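Side-chain contacts in Cyp101j2 (PDB 5KYO), which is a cytochrome P450 monooxygenase that carries heme and probably hydroxylates the monoterpene ether 1,8-cineole: residues 247-251 / 252-256; 117-121 / 122-126. All coordinates share one frame; numbering follows the deposited sequence.

Contact 1: 247-251 / 252-256; sequences NGEVG and GRPLT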
loop_
_atom_site.group_PDB
_atom_site.type_symbol
_atom_site.label_atom_id
_atom_site.label_comp_id
_atom_site.label_asym_id
_atom_site.label_seq_id
_atom_site.Cartn_x
_atom_site.Cartn_y
_atom_site.Cartn_z
ATOM N N ASN A 247 15.913 -6.736 -21.013
ATOM C CA ASN A 247 15.674 -6.788 -22.451
ATOM C C ASN A 247 14.620 -5.796 -22.905
ATOM O O ASN A 247 14.199 -5.813 -24.061
ATOM C CB ASN A 247 15.264 -8.199 -22.867
ATOM C CG ASN A 247 16.327 -9.220 -22.551
ATOM O OD1 ASN A 247 16.060 -10.237 -21.911
ATOM N ND2 ASN A 247 17.553 -8.943 -22.981
ATOM N N GLY A 248 14.186 -4.935 -21.992
ATOM C CA GLY A 248 13.279 -3.864 -22.347
ATOM C C GLY A 248 14.024 -2.579 -22.658
ATOM O O GLY A 248 15.248 -2.510 -22.545
ATOM N N GLU A 249 13.278 -1.560 -23.067
ATOM C CA GLU A 249 13.823 -0.216 -23.247
ATOM C C GLU A 249 12.855 0.775 -22.622
ATOM O O GLU A 249 11.714 0.419 -22.324
ATOM C CB GLU A 249 14.040 0.099 -24.729
ATOM C CG GLU A 249 14.995 -0.850 -25.430
ATOM C CD GLU A 249 15.562 -0.266 -26.708
ATOM O OE1 GLU A 249 14.781 0.290 -27.508
ATOM O OE2 GLU A 249 16.791 -0.362 -26.907
ATOM N N VAL A 250 13.302 2.009 -22.407
ATOM C CA VAL A 250 12.384 3.060 -21.986
ATOM C C VAL A 250 12.447 4.268 -22.922
ATOM O O VAL A 250 11.432 4.663 -23.502
ATOM C CB VAL A 250 12.647 3.498 -20.527
ATOM C CG1 VAL A 250 11.990 2.528 -19.556
ATOM C CG2 VAL A 250 14.149 3.610 -20.247
ATOM N N GLY A 251 13.636 4.833 -23.099
ATOM C CA GLY A 251 13.805 5.929 -24.033
ATOM C C GLY A 251 14.295 5.405 -25.368
ATOM O O GLY A 251 14.826 6.153 -26.186
ATOM N N GLY A 252 14.108 4.110 -25.597
ATOM C CA GLY A 252 14.696 3.460 -26.754
ATOM C C GLY A 252 16.114 3.046 -26.424
ATOM O O GLY A 252 16.868 2.596 -27.290
ATOM N N ARG A 253 16.468 3.221 -25.154
ATOM C CA ARG A 253 17.752 2.801 -24.608
ATOM C C ARG A 253 17.515 1.778 -23.510
ATOM O O ARG A 253 16.484 1.826 -22.814
ATOM C CB ARG A 253 18.528 3.991 -24.040
ATOM C CG ARG A 253 17.729 4.789 -23.002
ATOM C CD ARG A 253 18.624 5.443 -21.946
ATOM N NE ARG A 253 17.852 6.132 -20.904
ATOM C CZ ARG A 253 17.507 5.589 -19.738
ATOM N NH1 ARG A 253 17.862 4.339 -19.448
ATOM N NH2 ARG A 253 16.807 6.295 -18.856
ATOM N N PRO A 254 18.462 0.853 -23.335
ATOM C CA PRO A 254 18.363 -0.101 -22.225
ATOM C C PRO A 254 18.275 0.567 -20.844
ATOM O O PRO A 254 18.664 1.721 -20.673
ATOM C CB PRO A 254 19.660 -0.906 -22.351
ATOM C CG PRO A 254 19.982 -0.856 -23.793
ATOM C CD PRO A 254 19.548 0.506 -24.267
ATOM N N LEU A 255 17.769 -0.160 -19.859
ATOM C CA LEU A 255 17.868 0.311 -18.480
ATOM C C LEU A 255 19.307 0.199 -18.003
ATOM O O LEU A 255 20.015 -0.735 -18.366
ATOM C CB LEU A 255 16.962 -0.500 -17.539
ATOM C CG LEU A 255 15.446 -0.336 -17.537
ATOM C CD1 LEU A 255 14.828 -1.270 -16.500
ATOM C CD2 LEU A 255 15.075 1.087 -17.239
ATOM N N THR A 256 19.727 1.144 -17.171
ATOM C CA THR A 256 20.988 1.029 -16.460
ATOM C C THR A 256 20.809 0.133 -15.248
ATOM O O THR A 256 19.680 -0.082 -14.797
ATOM C CB THR A 256 21.504 2.400 -15.993
ATOM O OG1 THR A 256 20.643 2.894 -14.962
ATOM C CG2 THR A 256 21.524 3.391 -17.159
#
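Val250 and Arg253 meet twice, once through the backbone and once through their side chains. Val250 N gives a hydrogen bond to Arg253 O, 3.2 Å long and nearly straight at 158°, which closes a tight reversal round Gly251 and Gly252. Alongside, CG2 of Val250 sits over one face of the Arg253 guanidinium, displaced toward its rim, 3.9 Å from NH1 of Arg253. That same methyl reaches Leu255, with Val250 CG2 and Leu255 CD2 4.0 Å apart and the two side chains at about a right angle. On the flank of the turn Glu249 lays its backbone CA-H against the already bonded carbonyl, CA to Arg253 O being 3.4 Å, and reaches out, extended beyond CG, to set its carboxylate beside the carbonyl of Gly252.

Further out, a first torsion of 55° tucks CG of the arginine back over its own main chain; from there the side chain runs extended to NE. NH1 of Arg253 then bonds to Pro254 O at 3.0 Å, close to the guanidinium plane, while NH2 pairs with Glu259 in a salt bridge. Glu259 also accepts a bond from Thr256 N, and the side chain of Thr256, the N-cap of helix 257-270, caps a backbone N of that helix, consistent with a capping box. Val250 and Leu255 rest on Phe133 of helix 131-140.

The guanidinium, held from two sides by Pro254 O and Glu259, therefore offers a flat, steady surface to the valine. Gly251 N is buried without a partner. Both carboxylate oxygens of Glu249 face Gly252 O, acceptor against acceptor, with OE2 3.0 Å from it; this would tend to raise the pKa of Glu249, though the residue is exposed and water may soften the effect.

Contact 2: 117-121 / 122-126; sequences AYRLI and PLSLD. With HEM (protoporphyrin IX containing Fe), chain G.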
loop_
_atom_site.group_PDB
_atom_site.type_symbol
_atom_site.label_atom_id
_atom_site.label_comp_id
_atom_site.label_asym_id
_atom_site.label_seq_id
_atom_site.Cartn_x
_atom_site.Cartn_y
_atom_site.Cartn_z
ATOM N N ALA A 117 14.906 11.759 1.828
ATOM C CA ALA A 117 15.574 10.490 2.127
ATOM C C ALA A 117 15.161 9.369 1.177
ATOM O O ALA A 117 16.001 8.572 0.737
ATOM C CB ALA A 117 15.296 10.069 3.574
ATOM N N TYR A 118 13.873 9.311 0.854
ATOM C CA TYR A 118 13.351 8.198 0.063
ATOM C C TYR A 118 13.094 8.506 -1.415
ATOM O O TYR A 118 12.705 7.612 -2.171
ATOM C CB TYR A 118 12.067 7.676 0.712
ATOM C CG TYR A 118 12.344 6.925 1.990
ATOM C CD1 TYR A 118 12.506 5.542 1.984
ATOM C CD2 TYR A 118 12.455 7.594 3.206
ATOM C CE1 TYR A 118 12.760 4.842 3.155
ATOM C CE2 TYR A 118 12.718 6.900 4.382
ATOM C CZ TYR A 118 12.864 5.524 4.351
ATOM O OH TYR A 118 13.135 4.828 5.511
ATOM N N ARG A 119 13.321 9.755 -1.828
ATOM C CA ARG A 119 13.153 10.132 -3.233
ATOM C C ARG A 119 14.060 9.308 -4.145
ATOM O O ARG A 119 15.286 9.372 -4.021
ATOM C CB ARG A 119 13.449 11.620 -3.425
ATOM C CG ARG A 119 13.216 12.119 -4.834
ATOM C CD ARG A 119 13.522 13.623 -4.962
ATOM N NE ARG A 119 12.912 14.410 -3.883
ATOM C CZ ARG A 119 13.604 15.167 -3.036
ATOM N NH1 ARG A 119 14.920 15.259 -3.160
ATOM N NH2 ARG A 119 12.988 15.853 -2.081
ATOM N N LEU A 120 13.456 8.549 -5.061
ATOM C CA LEU A 120 14.204 7.641 -5.919
ATOM C C LEU A 120 13.514 7.493 -7.278
ATOM O O LEU A 120 12.354 7.096 -7.352
ATOM C CB LEU A 120 14.342 6.276 -5.237
ATOM C CG LEU A 120 15.415 5.303 -5.711
ATOM C CD1 LEU A 120 16.798 5.877 -5.472
ATOM C CD2 LEU A 120 15.269 3.969 -4.997
ATOM N N ILE A 121 14.209 7.837 -8.354
ATOM C CA ILE A 121 13.631 7.661 -9.692
ATOM C C ILE A 121 13.439 6.162 -9.940
ATOM O O ILE A 121 14.210 5.355 -9.420
ATOM C CB ILE A 121 14.515 8.298 -10.792
ATOM C CG1 ILE A 121 15.699 7.399 -11.157
ATOM C CG2 ILE A 121 15.001 9.663 -10.353
ATOM C CD1 ILE A 121 16.526 7.952 -12.263
ATOM N N PRO A 122 12.399 5.779 -10.705
ATOM C CA PRO A 122 11.417 6.601 -11.431
ATOM C C PRO A 122 10.130 6.966 -10.678
ATOM O O PRO A 122 9.281 7.638 -11.254
ATOM C CB PRO A 122 11.049 5.717 -12.613
ATOM C CG PRO A 122 11.084 4.314 -12.009
ATOM C CD PRO A 122 12.242 4.342 -11.020
ATOM N N LEU A 123 9.966 6.520 -9.445
ATOM C CA LEU A 123 8.716 6.797 -8.728
ATOM C C LEU A 123 8.579 8.292 -8.429
ATOM O O LEU A 123 7.473 8.818 -8.285
ATOM C CB LEU A 123 8.642 5.987 -7.443
ATOM C CG LEU A 123 7.969 4.610 -7.552
ATOM C CD1 LEU A 123 8.532 3.807 -8.725
ATOM C CD2 LEU A 123 8.097 3.830 -6.244
ATOM N N SER A 124 9.721 8.969 -8.364
ATOM C CA SER A 124 9.772 10.402 -8.135
ATOM C C SER A 124 9.507 11.195 -9.413
ATOM O O SER A 124 9.344 12.402 -9.365
ATOM C CB SER A 124 11.131 10.785 -7.547
ATOM O OG SER A 124 12.169 10.301 -8.378
ATOM N N LEU A 125 9.460 10.507 -10.553
ATOM C CA LEU A 125 9.236 11.178 -11.831
ATOM C C LEU A 125 7.777 11.582 -12.043
ATOM O O LEU A 125 6.861 10.940 -11.523
ATOM C CB LEU A 125 9.687 10.280 -12.987
ATOM C CG LEU A 125 11.161 9.870 -13.053
ATOM C CD1 LEU A 125 11.431 9.155 -14.365
ATOM C CD2 LEU A 125 12.078 11.073 -12.889
ATOM N N ASP A 126 7.580 12.656 -12.804
ATOM C CA ASP A 126 6.259 13.059 -13.285
ATOM C C ASP A 126 6.197 12.765 -14.764
ATOM O O ASP A 126 7.248 12.645 -15.416
ATOM C CB ASP A 126 5.995 14.560 -13.073
ATOM C CG ASP A 126 5.982 14.964 -11.620
ATOM O OD1 ASP A 126 5.386 14.236 -10.792
ATOM O OD2 ASP A 126 6.572 16.025 -11.305
HETATM C CHA HEM G . 1.914 2.464 -6.280
HETATM C CHB HEM G . -1.334 0.883 -3.035
HETATM C CHC HEM G . 0.289 -3.680 -3.691
HETATM C CHD HEM G . 4.067 -1.944 -6.143
HETATM C C1A HEM G . 0.853 2.458 -5.408
HETATM C C2A HEM G . -0.007 3.584 -5.061
HETATM C C3A HEM G . -0.896 3.139 -4.145
HETATM C C4A HEM G . -0.644 1.727 -3.897
HETATM C CMA HEM G . -2.024 3.980 -3.498
HETATM C CAA HEM G . 0.052 5.037 -5.613
HETATM C CBA HEM G . 1.116 5.883 -4.921
HETATM C CGA HEM G . 1.056 7.309 -5.415
HETATM O O1A HEM G . 0.002 7.980 -5.228
HETATM O O2A HEM G . 2.064 7.797 -5.990
HETATM C C1B HEM G . -1.207 -0.500 -2.976
HETATM C C2B HEM G . -2.087 -1.420 -2.260
HETATM C C3B HEM G . -1.625 -2.674 -2.439
HETATM C C4B HEM G . -0.451 -2.591 -3.271
HETATM C CMB HEM G . -3.335 -1.022 -1.430
HETATM C CAB HEM G . -2.168 -4.038 -1.915
HETATM C CBB HEM G . -3.309 -4.228 -1.249
HETATM C C1C HEM G . 1.435 -3.610 -4.442
HETATM C C2C HEM G . 2.202 -4.739 -4.931
HETATM C C3C HEM G . 3.258 -4.252 -5.600
HETATM C C4C HEM G . 3.171 -2.804 -5.569
HETATM C CMC HEM G . 1.816 -6.207 -4.653
HETATM C CAC HEM G . 4.403 -4.974 -6.330
HETATM C CBC HEM G . 4.467 -6.285 -6.567
HETATM C C1D HEM G . 3.871 -0.602 -6.380
HETATM C C2D HEM G . 4.813 0.283 -7.044
HETATM C C3D HEM G . 4.120 1.625 -7.091
HETATM C C4D HEM G . 2.846 1.458 -6.445
HETATM C CMD HEM G . 6.222 0.023 -7.645
HETATM C CAD HEM G . 4.708 2.919 -7.696
HETATM C CBD HEM G . 4.063 3.239 -9.045
HETATM C CGD HEM G . 4.681 4.516 -9.583
HETATM O O1D HEM G . 5.107 4.558 -10.765
HETATM O O2D HEM G . 4.764 5.495 -8.797
HETATM N NA HEM G . 0.426 1.348 -4.681
HETATM N NB HEM G . -0.225 -1.263 -3.572
HETATM N NC HEM G . 2.043 -2.448 -4.858
HETATM N ND HEM G . 2.743 0.130 -6.037
HETATM FE FE HEM G . 1.145 -0.570 -4.926
#
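Ser124 and Ile121 come together through their first torsions. In Ser124, chi1 of 54° folds OG in above the serine's own backbone, while in Ile121 chi1 of 80° points CG1 inward in the same way and swings CG2 round to the side of its amide N. The two groups then face each other, with Ser124 OG 3.5 Å from Ile121 CG2. The hydroxyl also lies close to the amide of Ile121, but the angle is too poor for a hydrogen bond. The same methyl, Ile121 CG2, also touches CD2 of Leu125 at 4.1 Å, the side chains slanting past one another. Arg119 closes the near flank by laying CG against Ser124 CB, 3.7 Å away; its NE bonds to His105 O.

A cis peptide before Pro122, which brings Ile121 CA and Pro122 CA to 3.0 Å, and the type I turn from Pro122 to Leu125 together bend the chain. Leu120 O, turned toward the returning chain, takes two weak hydrogen bonds, from Leu123 N at 3.2 Å and from Ser124 N at 3.4 Å. Asn262 of helix 257-270 bonds to Ile121 O, tying the cis peptide to that helix.

The turn presents Leu123 to the heme. Its CG lies 3.6 Å from O2D of the heme, an oxygen of one propionate, and CG and CD2 also touch the methylene carbon CAD: apolar packing against the propionate arm, while His130, His377, Arg321 and Asn104 are among the hydrogen-bond partners of the heme. This is the stretch that leaves the B' helix (111-118) and leads toward the C helix (131-140) of the cytochrome P450 fold, here lining the heme pocket at the propionate edge.

Overall arrangement
Contact 2 comes first along the chain and lies nearer the protein's middle, its centre about 16 Å from the chain centre; contact 1 sits at the periphery, about 27 Å out. Their centres are about 18 Å apart and their nearest atoms about 7 Å, without touching. Phe133 of helix 131-140 is shared, touching Val250 and Leu255 of contact 1 and Pro122 and Leu125 of contact 2. Helix 257-270 is the second link: contact 1 leads into its start, and its Asn262 and Gln266 reach contact 2. Only contact 2 meets the heme; in contact 1 the side chain of Val250 is about 11 Å from the bound heme.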